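PDB 4DS2: ubiquitin-conjugating enzyme E2, putative from Trypanosoma cruzi, which probably carries ubiquitin, or a related modifier, as a thioester on a catalytic cysteine and passes it on to target proteins. Local coordinates for residues Lys11-Asp16 with Thr48-Ile53; Ser62-Ala67 with Arg130-Tyr135; His83-Val88 with Met109-Trp114. All coordinates share one frame; numbering follows the deposited sequence.

Contact 1. Residues Lys11-Asp16 with Thr48-Ile53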
loop_
_atom_site.group_PDB
_atom_site.type_symbol
_atom_site.label_atom_id
_atom_site.label_comp_id
_atom_site.label_asym_id
_atom_site.label_seq_id
_atom_site.Cartn_x
_atom_site.Cartn_y
_atom_site.Cartn_z
ATOM N N LYS A 11 14.240 14.904 9.848
ATOM C CA LYS A 11 15.157 13.875 10.320
ATOM C C LYS A 11 14.581 12.465 10.084
ATOM O O LYS A 11 15.324 11.528 9.681
ATOM C CB LYS A 11 15.499 14.102 11.808
ATOM C CG LYS A 11 16.855 13.534 12.245
ATOM C CD LYS A 11 16.805 12.006 12.481
ATOM C CE LYS A 11 17.960 11.186 11.883
ATOM N NZ LYS A 11 18.026 9.807 12.491
ATOM N N ARG A 12 13.270 12.317 10.286
ATOM C CA ARG A 12 12.616 11.009 10.254
ATOM C C ARG A 12 12.157 10.506 8.892
ATOM O O ARG A 12 12.031 9.291 8.711
ATOM C CB ARG A 12 11.436 10.997 11.209
ATOM C CG ARG A 12 11.828 10.791 12.668
ATOM C CD ARG A 12 12.110 9.323 12.962
ATOM N NE ARG A 12 10.890 8.711 13.468
ATOM C CZ ARG A 12 10.093 7.907 12.791
ATOM N NH1 ARG A 12 10.371 7.556 11.557
ATOM N NH2 ARG A 12 9.008 7.424 13.367
ATOM N N ILE A 13 11.863 11.384 7.947
ATOM C CA ILE A 13 11.520 10.936 6.614
ATOM C C ILE A 13 12.782 10.315 5.975
ATOM O O ILE A 13 12.714 9.229 5.348
ATOM C CB ILE A 13 11.009 12.076 5.696
ATOM C CG1 ILE A 13 9.676 12.669 6.179
ATOM C CG2 ILE A 13 10.799 11.564 4.284
ATOM C CD1 ILE A 13 9.143 13.780 5.308
ATOM N N ILE A 14 13.904 11.045 6.099
ATOM C CA ILE A 14 15.207 10.649 5.564
ATOM C C ILE A 14 15.671 9.346 6.249
ATOM O O ILE A 14 16.028 8.364 5.558
ATOM C CB ILE A 14 16.241 11.790 5.763
ATOM C CG1 ILE A 14 15.907 12.983 4.851
ATOM C CG2 ILE A 14 17.652 11.304 5.504
ATOM C CD1 ILE A 14 16.379 14.347 5.313
ATOM N N LYS A 15 15.618 9.317 7.596
ATOM C CA LYS A 15 15.950 8.091 8.362
ATOM C C LYS A 15 15.096 6.874 7.910
ATOM O O LYS A 15 15.646 5.783 7.677
ATOM C CB LYS A 15 15.807 8.323 9.867
ATOM C CG LYS A 15 16.292 7.153 10.752
ATOM C CD LYS A 15 15.229 6.690 11.781
ATOM C CE LYS A 15 15.787 5.705 12.826
ATOM N NZ LYS A 15 14.854 5.239 13.913
ATOM N N ASP A 16 13.781 7.071 7.754
ATOM C CA ASP A 16 12.896 6.000 7.237
ATOM C C ASP A 16 13.074 5.608 5.778
ATOM O O ASP A 16 12.810 4.454 5.445
ATOM C CB ASP A 16 11.425 6.325 7.442
ATOM C CG ASP A 16 11.025 6.301 8.900
ATOM O OD1 ASP A 16 11.897 6.181 9.794
ATOM O OD2 ASP A 16 9.817 6.420 9.168
ATOM N N THR A 48 11.208 14.704 -4.406
ATOM C CA THR A 48 11.192 15.415 -3.129
ATOM C C THR A 48 11.222 14.289 -2.158
ATOM O O THR A 48 10.859 13.182 -2.534
ATOM C CB THR A 48 9.910 16.249 -3.000
ATOM O OG1 THR A 48 10.062 17.443 -3.784
ATOM C CG2 THR A 48 9.641 16.617 -1.660
ATOM N N ILE A 49 11.692 14.516 -0.927
ATOM C CA ILE A 49 11.673 13.442 0.090
ATOM C C ILE A 49 10.257 13.124 0.557
ATOM O O ILE A 49 10.022 12.119 1.212
ATOM C CB ILE A 49 12.567 13.741 1.308
ATOM C CG1 ILE A 49 12.068 14.973 2.095
ATOM C CG2 ILE A 49 14.003 13.968 0.864
ATOM C CD1 ILE A 49 12.733 15.199 3.432
ATOM N N TYR A 50 9.327 13.980 0.166
ATOM C CA TYR A 50 7.932 13.962 0.600
ATOM C C TYR A 50 7.046 13.111 -0.259
ATOM O O TYR A 50 5.877 12.882 0.077
ATOM C CB TYR A 50 7.378 15.394 0.623
ATOM C CG TYR A 50 8.049 16.202 1.711
ATOM C CD1 TYR A 50 7.585 16.147 3.029
ATOM C CD2 TYR A 50 9.201 16.923 1.445
ATOM C CE1 TYR A 50 8.218 16.847 4.026
ATOM C CE2 TYR A 50 9.850 17.618 2.435
ATOM C CZ TYR A 50 9.350 17.578 3.719
ATOM O OH TYR A 50 9.984 18.295 4.679
ATOM N N ASN A 51 7.620 12.582 -1.328
ATOM C CA ASN A 51 6.894 11.826 -2.255
ATOM C C ASN A 51 7.725 10.633 -2.721
ATOM O O ASN A 51 8.732 10.775 -3.430
ATOM C CB ASN A 51 6.522 12.755 -3.361
ATOM C CG ASN A 51 5.190 12.437 -3.881
ATOM O OD1 ASN A 51 4.940 11.304 -4.339
ATOM N ND2 ASN A 51 4.276 13.389 -3.727
ATOM N N TRP A 52 7.330 9.443 -2.272
ATOM C CA TRP A 52 8.037 8.236 -2.661
ATOM C C TRP A 52 7.178 7.465 -3.597
ATOM O O TRP A 52 6.094 7.106 -3.245
ATOM C CB TRP A 52 8.339 7.340 -1.477
ATOM C CG TRP A 52 9.031 7.946 -0.278
ATOM C CD1 TRP A 52 9.525 9.239 -0.101
ATOM C CD2 TRP A 52 9.376 7.234 0.948
ATOM N NE1 TRP A 52 10.109 9.372 1.126
ATOM C CE2 TRP A 52 10.059 8.194 1.802
ATOM C CE3 TRP A 52 9.197 5.929 1.402
ATOM C CZ2 TRP A 52 10.527 7.848 3.062
ATOM C CZ3 TRP A 52 9.670 5.586 2.674
ATOM C CH2 TRP A 52 10.327 6.535 3.482
ATOM N N ILE A 53 7.669 7.232 -4.807
ATOM C CA ILE A 53 7.020 6.368 -5.800
ATOM C C ILE A 53 7.629 4.965 -5.665
ATOM O O ILE A 53 8.853 4.794 -5.737
ATOM C CB ILE A 53 7.232 6.893 -7.244
ATOM C CG1 ILE A 53 6.848 8.396 -7.344
ATOM C CG2 ILE A 53 6.443 6.032 -8.252
ATOM C CD1 ILE A 53 7.981 9.391 -7.206
#

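Contact 2. Residues Ser62-Ala67 with Arg130-Tyr135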
loop_
_atom_site.group_PDB
_atom_site.type_symbol
_atom_site.label_atom_id
_atom_site.label_comp_id
_atom_site.label_asym_id
_atom_site.label_seq_id
_atom_site.Cartn_x
_atom_site.Cartn_y
_atom_site.Cartn_z
ATOM N N SER A 62 -2.038 -14.414 -3.571
ATOM C CA SER A 62 -3.313 -13.723 -3.718
ATOM C C SER A 62 -3.837 -13.597 -5.162
ATOM O O SER A 62 -3.103 -13.778 -6.129
ATOM C CB SER A 62 -3.237 -12.338 -3.055
ATOM O OG SER A 62 -2.541 -11.397 -3.849
ATOM N N VAL A 63 -5.127 -13.270 -5.254
ATOM C CA VAL A 63 -5.833 -12.955 -6.505
ATOM C C VAL A 63 -5.089 -11.944 -7.365
ATOM O O VAL A 63 -5.103 -12.026 -8.608
ATOM C CB VAL A 63 -7.240 -12.341 -6.203
ATOM C CG1 VAL A 63 -8.359 -13.269 -6.665
ATOM C CG2 VAL A 63 -7.423 -11.978 -4.729
ATOM N N TYR A 64 -4.461 -10.998 -6.661
ATOM C CA TYR A 64 -3.744 -9.818 -7.207
ATOM C C TYR A 64 -2.298 -10.037 -7.685
ATOM O O TYR A 64 -1.755 -9.207 -8.421
ATOM C CB TYR A 64 -3.686 -8.734 -6.123
ATOM C CG TYR A 64 -5.053 -8.220 -5.705
ATOM C CD1 TYR A 64 -5.718 -7.267 -6.466
ATOM C CD2 TYR A 64 -5.684 -8.701 -4.570
ATOM C CE1 TYR A 64 -6.962 -6.803 -6.094
ATOM C CE2 TYR A 64 -6.930 -8.241 -4.198
ATOM C CZ TYR A 64 -7.564 -7.293 -4.962
ATOM O OH TYR A 64 -8.798 -6.807 -4.601
ATOM N N GLY A 65 -1.667 -11.127 -7.246
ATOM C CA GLY A 65 -0.304 -11.464 -7.682
ATOM C C GLY A 65 -0.270 -12.612 -8.662
ATOM O O GLY A 65 0.729 -13.298 -8.756
ATOM N N GLY A 66 -1.370 -12.813 -9.396
ATOM C CA GLY A 66 -1.522 -13.941 -10.322
ATOM C C GLY A 66 -0.458 -14.002 -11.404
ATOM O O GLY A 66 0.394 -14.881 -11.368
ATOM N N ALA A 67 -0.495 -13.051 -12.346
ATOM C CA ALA A 67 0.466 -12.994 -13.460
ATOM C C ALA A 67 1.781 -12.283 -13.095
ATOM O O ALA A 67 2.523 -11.853 -13.987
ATOM C CB ALA A 67 -0.181 -12.303 -14.659
ATOM N N ARG A 130 -3.086 -5.488 3.801
ATOM C CA ARG A 130 -4.504 -5.262 4.020
ATOM C C ARG A 130 -5.282 -5.402 2.722
ATOM O O ARG A 130 -6.307 -6.047 2.670
ATOM C CB ARG A 130 -4.709 -3.886 4.666
ATOM C CG ARG A 130 -6.131 -3.436 4.783
ATOM C CD ARG A 130 -6.961 -4.370 5.602
ATOM N NE ARG A 130 -8.310 -3.839 5.691
ATOM C CZ ARG A 130 -9.362 -4.526 6.133
ATOM N NH1 ARG A 130 -9.226 -5.790 6.529
ATOM N NH2 ARG A 130 -10.557 -3.944 6.186
ATOM N N VAL A 131 -4.769 -4.787 1.666
ATOM C CA VAL A 131 -5.481 -4.737 0.392
ATOM C C VAL A 131 -5.341 -6.011 -0.457
ATOM O O VAL A 131 -6.330 -6.525 -1.014
ATOM C CB VAL A 131 -5.029 -3.510 -0.377
ATOM C CG1 VAL A 131 -5.608 -3.508 -1.798
ATOM C CG2 VAL A 131 -5.469 -2.277 0.416
ATOM N N PHE A 132 -4.119 -6.536 -0.532
ATOM C CA PHE A 132 -3.846 -7.713 -1.350
ATOM C C PHE A 132 -4.206 -9.043 -0.669
ATOM O O PHE A 132 -4.479 -10.053 -1.351
ATOM C CB PHE A 132 -2.354 -7.722 -1.728
ATOM C CG PHE A 132 -1.954 -6.674 -2.734
ATOM C CD1 PHE A 132 -2.864 -6.170 -3.679
ATOM C CD2 PHE A 132 -0.639 -6.238 -2.787
ATOM C CE1 PHE A 132 -2.480 -5.246 -4.616
ATOM C CE2 PHE A 132 -0.246 -5.316 -3.739
ATOM C CZ PHE A 132 -1.170 -4.823 -4.654
ATOM N N SER A 133 -4.155 -9.042 0.670
ATOM C CA SER A 133 -4.232 -10.272 1.459
ATOM C C SER A 133 -5.317 -10.336 2.514
ATOM O O SER A 133 -5.875 -11.399 2.704
ATOM C CB SER A 133 -2.881 -10.582 2.067
ATOM O OG SER A 133 -2.095 -11.203 1.074
ATOM N N GLN A 134 -5.641 -9.237 3.193
ATOM C CA GLN A 134 -6.639 -9.319 4.244
ATOM C C GLN A 134 -7.916 -8.611 3.860
ATOM O O GLN A 134 -8.657 -8.165 4.719
ATOM C CB GLN A 134 -6.115 -8.758 5.568
ATOM C CG GLN A 134 -4.776 -9.330 6.052
ATOM C CD GLN A 134 -4.768 -10.849 6.341
ATOM O OE1 GLN A 134 -5.818 -11.491 6.468
ATOM N NE2 GLN A 134 -3.559 -11.415 6.492
ATOM N N TYR A 135 -8.220 -8.555 2.585
ATOM C CA TYR A 135 -9.376 -7.785 2.135
ATOM C C TYR A 135 -10.727 -8.370 2.525
ATOM O O TYR A 135 -11.690 -7.584 2.732
ATOM C CB TYR A 135 -9.353 -7.571 0.616
ATOM C CG TYR A 135 -9.203 -8.843 -0.181
ATOM C CD1 TYR A 135 -7.932 -9.388 -0.414
ATOM C CD2 TYR A 135 -10.311 -9.506 -0.684
ATOM C CE1 TYR A 135 -7.774 -10.555 -1.127
ATOM C CE2 TYR A 135 -10.166 -10.682 -1.413
ATOM C CZ TYR A 135 -8.892 -11.200 -1.643
ATOM O OH TYR A 135 -8.720 -12.352 -2.381
HETATM O O HOH W 1 -6.026 -13.338 -1.923
HETATM O O HOH W 2 -8.900 -5.577 -2.159
#

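Contact 3. Residues His83-Val88 with Met109-Trp114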
loop_
_atom_site.group_PDB
_atom_site.type_symbol
_atom_site.label_atom_id
_atom_site.label_comp_id
_atom_site.label_asym_id
_atom_site.label_seq_id
_atom_site.Cartn_x
_atom_site.Cartn_y
_atom_site.Cartn_z
ATOM N N HIS A 83 4.349 12.626 13.495
ATOM C CA HIS A 83 3.049 12.860 14.152
ATOM C C HIS A 83 1.891 12.383 13.339
ATOM O O HIS A 83 1.094 11.618 13.851
ATOM C CB HIS A 83 2.924 14.317 14.534
ATOM C CG HIS A 83 4.138 14.817 15.289
ATOM N ND1 HIS A 83 4.391 14.451 16.565
ATOM C CD2 HIS A 83 5.224 15.603 14.886
ATOM C CE1 HIS A 83 5.546 15.025 16.985
ATOM N NE2 HIS A 83 6.052 15.733 15.963
ATOM N N GLU A 84 1.820 12.723 12.045
ATOM C CA GLU A 84 0.868 12.021 11.134
ATOM C C GLU A 84 1.595 11.201 10.101
ATOM O O GLU A 84 2.546 11.682 9.492
ATOM C CB GLU A 84 -0.099 12.927 10.353
ATOM C CG GLU A 84 -1.015 13.741 11.232
ATOM C CD GLU A 84 -0.253 14.903 11.803
ATOM O OE1 GLU A 84 0.415 15.519 10.942
ATOM O OE2 GLU A 84 -0.277 15.163 13.054
ATOM N N PRO A 85 1.080 9.990 9.839
ATOM C CA PRO A 85 1.697 9.126 8.885
ATOM C C PRO A 85 1.394 9.571 7.461
ATOM O O PRO A 85 0.525 10.400 7.251
ATOM C CB PRO A 85 1.047 7.771 9.190
ATOM C CG PRO A 85 -0.292 8.083 9.723
ATOM C CD PRO A 85 -0.236 9.465 10.284
ATOM N N PRO A 86 2.116 9.018 6.491
ATOM C CA PRO A 86 1.913 9.360 5.089
ATOM C C PRO A 86 0.676 8.725 4.523
ATOM O O PRO A 86 0.149 7.790 5.081
ATOM C CB PRO A 86 3.096 8.692 4.403
ATOM C CG PRO A 86 3.360 7.515 5.267
ATOM C CD PRO A 86 3.190 8.034 6.656
ATOM N N THR A 87 0.277 9.195 3.367
ATOM C CA THR A 87 -0.857 8.678 2.649
ATOM C C THR A 87 -0.294 7.734 1.614
ATOM O O THR A 87 0.673 8.051 0.922
ATOM C CB THR A 87 -1.637 9.842 1.993
ATOM O OG1 THR A 87 -2.399 10.485 3.006
ATOM C CG2 THR A 87 -2.589 9.382 0.888
ATOM N N VAL A 88 -0.875 6.550 1.528
ATOM C CA VAL A 88 -0.606 5.655 0.393
ATOM C C VAL A 88 -1.739 5.786 -0.647
ATOM O O VAL A 88 -2.914 6.013 -0.280
ATOM C CB VAL A 88 -0.392 4.213 0.878
ATOM C CG1 VAL A 88 -0.012 3.256 -0.254
ATOM C CG2 VAL A 88 0.708 4.209 1.948
ATOM N N MET A 109 -7.514 3.175 7.674
ATOM C CA MET A 109 -6.706 1.990 7.506
ATOM C C MET A 109 -5.403 2.127 8.230
ATOM O O MET A 109 -4.949 1.201 8.851
ATOM C CB MET A 109 -6.426 1.764 6.042
ATOM C CG MET A 109 -5.704 0.474 5.731
ATOM S SD MET A 109 -5.787 0.134 3.955
ATOM C CE MET A 109 -4.387 -0.964 3.786
ATOM N N VAL A 110 -4.779 3.285 8.109
ATOM C CA VAL A 110 -3.474 3.520 8.707
ATOM C C VAL A 110 -3.593 4.244 10.041
ATOM O O VAL A 110 -2.823 3.978 10.949
ATOM C CB VAL A 110 -2.565 4.345 7.748
ATOM C CG1 VAL A 110 -1.392 4.968 8.515
ATOM C CG2 VAL A 110 -2.054 3.491 6.600
ATOM N N ASN A 111 -4.550 5.163 10.140
ATOM C CA ASN A 111 -4.601 6.133 11.247
ATOM C C ASN A 111 -5.121 5.587 12.548
ATOM O O ASN A 111 -4.750 6.085 13.615
ATOM C CB ASN A 111 -5.442 7.348 10.866
ATOM C CG ASN A 111 -4.778 8.203 9.817
ATOM O OD1 ASN A 111 -3.589 8.070 9.541
ATOM N ND2 ASN A 111 -5.543 9.075 9.219
ATOM N N ASP A 112 -5.953 4.562 12.482
ATOM C CA ASP A 112 -6.438 3.894 13.695
ATOM C C ASP A 112 -5.297 3.261 14.489
ATOM O O ASP A 112 -5.367 3.174 15.730
ATOM C CB ASP A 112 -7.485 2.817 13.363
ATOM C CG ASP A 112 -8.724 3.379 12.684
ATOM O OD1 ASP A 112 -8.775 4.585 12.385
ATOM O OD2 ASP A 112 -9.655 2.601 12.438
ATOM N N PHE A 113 -4.237 2.878 13.779
ATOM C CA PHE A 113 -3.146 2.047 14.332
ATOM C C PHE A 113 -1.791 2.771 14.413
ATOM O O PHE A 113 -0.762 2.174 14.754
ATOM C CB PHE A 113 -3.001 0.785 13.477
ATOM C CG PHE A 113 -4.306 0.209 13.069
ATOM C CD1 PHE A 113 -5.162 -0.332 14.006
ATOM C CD2 PHE A 113 -4.707 0.222 11.747
ATOM C CE1 PHE A 113 -6.395 -0.849 13.631
ATOM C CE2 PHE A 113 -5.938 -0.298 11.358
ATOM C CZ PHE A 113 -6.781 -0.829 12.301
ATOM N N TRP A 114 -1.783 4.055 14.108
ATOM C CA TRP A 114 -0.516 4.791 14.024
ATOM C C TRP A 114 -0.068 5.227 15.381
ATOM O O TRP A 114 -0.868 5.674 16.183
ATOM C CB TRP A 114 -0.668 5.993 13.087
ATOM C CG TRP A 114 0.598 6.798 12.946
ATOM C CD1 TRP A 114 0.842 8.058 13.455
ATOM C CD2 TRP A 114 1.848 6.397 12.305
ATOM N NE1 TRP A 114 2.101 8.463 13.156
ATOM C CE2 TRP A 114 2.770 7.512 12.484
ATOM C CE3 TRP A 114 2.278 5.270 11.620
ATOM C CZ2 TRP A 114 4.057 7.491 11.986
ATOM C CZ3 TRP A 114 3.591 5.255 11.121
ATOM C CH2 TRP A 114 4.449 6.340 11.305
#

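Contact 1. Residues Lys11-Asp16 with Thr48-Ile53
The indole of Trp52 turns its edge to helix 11-27, and its CZ2 lies 3.5 Å from Ile13 O, close to the ring plane. Near that plane too is the carbonyl carbon of Ile49, whose oxygen takes a hydrogen bond from Trp52 NE1 (NE1 to Ile49 O 2.7 Å), the donor standing 32° out of the carbonyl plane. The second ring, that of Tyr50, has Thr48 CG2 at its edge and is met obliquely by Ile13 CD1, 3.5 Å from Tyr50 CE1. These are elements of the UBC fold: the N-terminal helix packs against the type I turn Thr48-Asn51, in the connection that leads from strand 40-46 into strand 51-57 of the antiparallel sheet.

Ile13 is the wedge between the two rings. Its CG2, anti to the backbone N, faces the turn and sits 4.1 Å from Ile49 CB and 3.9 Å from Trp52 NE1, while CD1 runs on to Tyr50, the two side chains crossing at about a right angle. One turn further along the helix, Asp16 CB comes within 4.1 Å of Trp52 CH2. OD2 of Asp16 accepts hydrogen bonds from Tyr81 OH and Ala120 N, which lie beyond the helix, and forms a salt bridge with Arg12 NH1 of its own helix. At the outer side of the contact, Ile14 CG1 rests 4.1 Å from Ile49 CD1.

Contact 2. Residues Ser62-Ala67 with Arg130-Tyr135
Tyr64 reaches from the loop between strands 51-57 and 70-76 to the C-terminal end of helix 120-132, where it meets Phe132 and Tyr135 in an aromatic cluster that joins this loop to the end of the helix within the UBC fold. Its ring leaves the backbone with CG anti to the carbonyl carbon (chi1 -63°), and the first atoms meet Phe132: Tyr64 CB is 3.6 Å from Phe132 CD1, and Tyr64 CG is also 3.6 Å from Phe132 CD1. The two ring planes are inclined by 39°, which makes the pair neither a stack nor a T.

Further out, Tyr64 CD2 passes 3.7 Å from Phe132 O. The CE2 corner then points at Tyr135, with Tyr64 CE2 over the face of that ring and 3.9 Å from its CE1. This is an edge-to-face pair, with the Tyr64 and Tyr135 centroids 5.7 Å apart and the planes at 88°. Phe158 of helix 155-162 touches both tyrosines.

At the tip, Tyr64 OH donates a hydrogen bond to Tyr95 O and accepts one from a water 2.7 Å from Tyr64 OH. The same water donates to Val131 O over 3.0 Å, tying the phenol to a carbonyl near the helix end. A second water, at the edge of the Tyr135 ring, is hydrogen-bonded to Tyr135 OH at 2.9 Å and accepts a weak bond from Val63 N.

Contact 3. Residues His83-Val88 with Met109-Trp114
Val110, in the short helix 108-111, directs CG1 at the ring of Pro85, coming within 3.5 Å of Pro85 CG, the two side chains running antiparallel alongside one another. Asn111 follows, with its CB directed neither toward 83-88 nor away from it but its amide end swung closer, so that OD1 lies 3.3 Å from Pro85 CG on the exposed side of the contact. The chain then turns, with a weak backbone bond from Phe113 N to Val110 O, and this turn brings Trp114 back over the same proline.

Trp114 makes the main contact. Its CG is anti to the backbone N (chi1 -180°), and the indole lies against Pro85. Pro85 CB sits over the centre of the six-membered ring, 3.6 Å from its centroid and 17° off the normal, a CH-pi contact. The rest of the pyrrolidine reaches over the five-membered ring, with Pro85 CD 3.6 Å from Trp114 CD1. At the edge of the indole, NE1 donates to Pro82 O and, more weakly, to His83 O (NE1 to His83 O 3.4 Å, angle 126°).

The sequence Tyr81 to Pro86 matches the YPxxPP motif of E2 enzymes, and Trp114 begins their W(S/T)P motif, which follows the catalytic-cysteine region in this family. Aliphatic C-H groups laid on an electron-rich indole imply a contact governed by dispersion and CH-pi attraction, while the N-H, given to Pro82 O and weakly to His83 O, would favour the rotation about CB-CG that keeps the indole face on Pro85.

In the fold
Contacts 1 and 3 are neighbours, with centres 15 Å apart and nearest atoms about 5 Å apart, not touching. Both reach the same antiparallel sheet, and Tyr81, just ahead of 83-88, links the two regions through its hydroxyl. Contact 2 lies on the opposite side of the chain's centre from either, its centre about 27 Å from that of contact 1 and 21 Å from that of contact 3. It nevertheless touches contact 3, since Met109 CE packs 3.8 Å from Val131 CG2. Helix 108-111, which in E2 enzymes follows the catalytic-cysteine loop, thus touches Pro85 through Val110 and helix 120-132 through Met109.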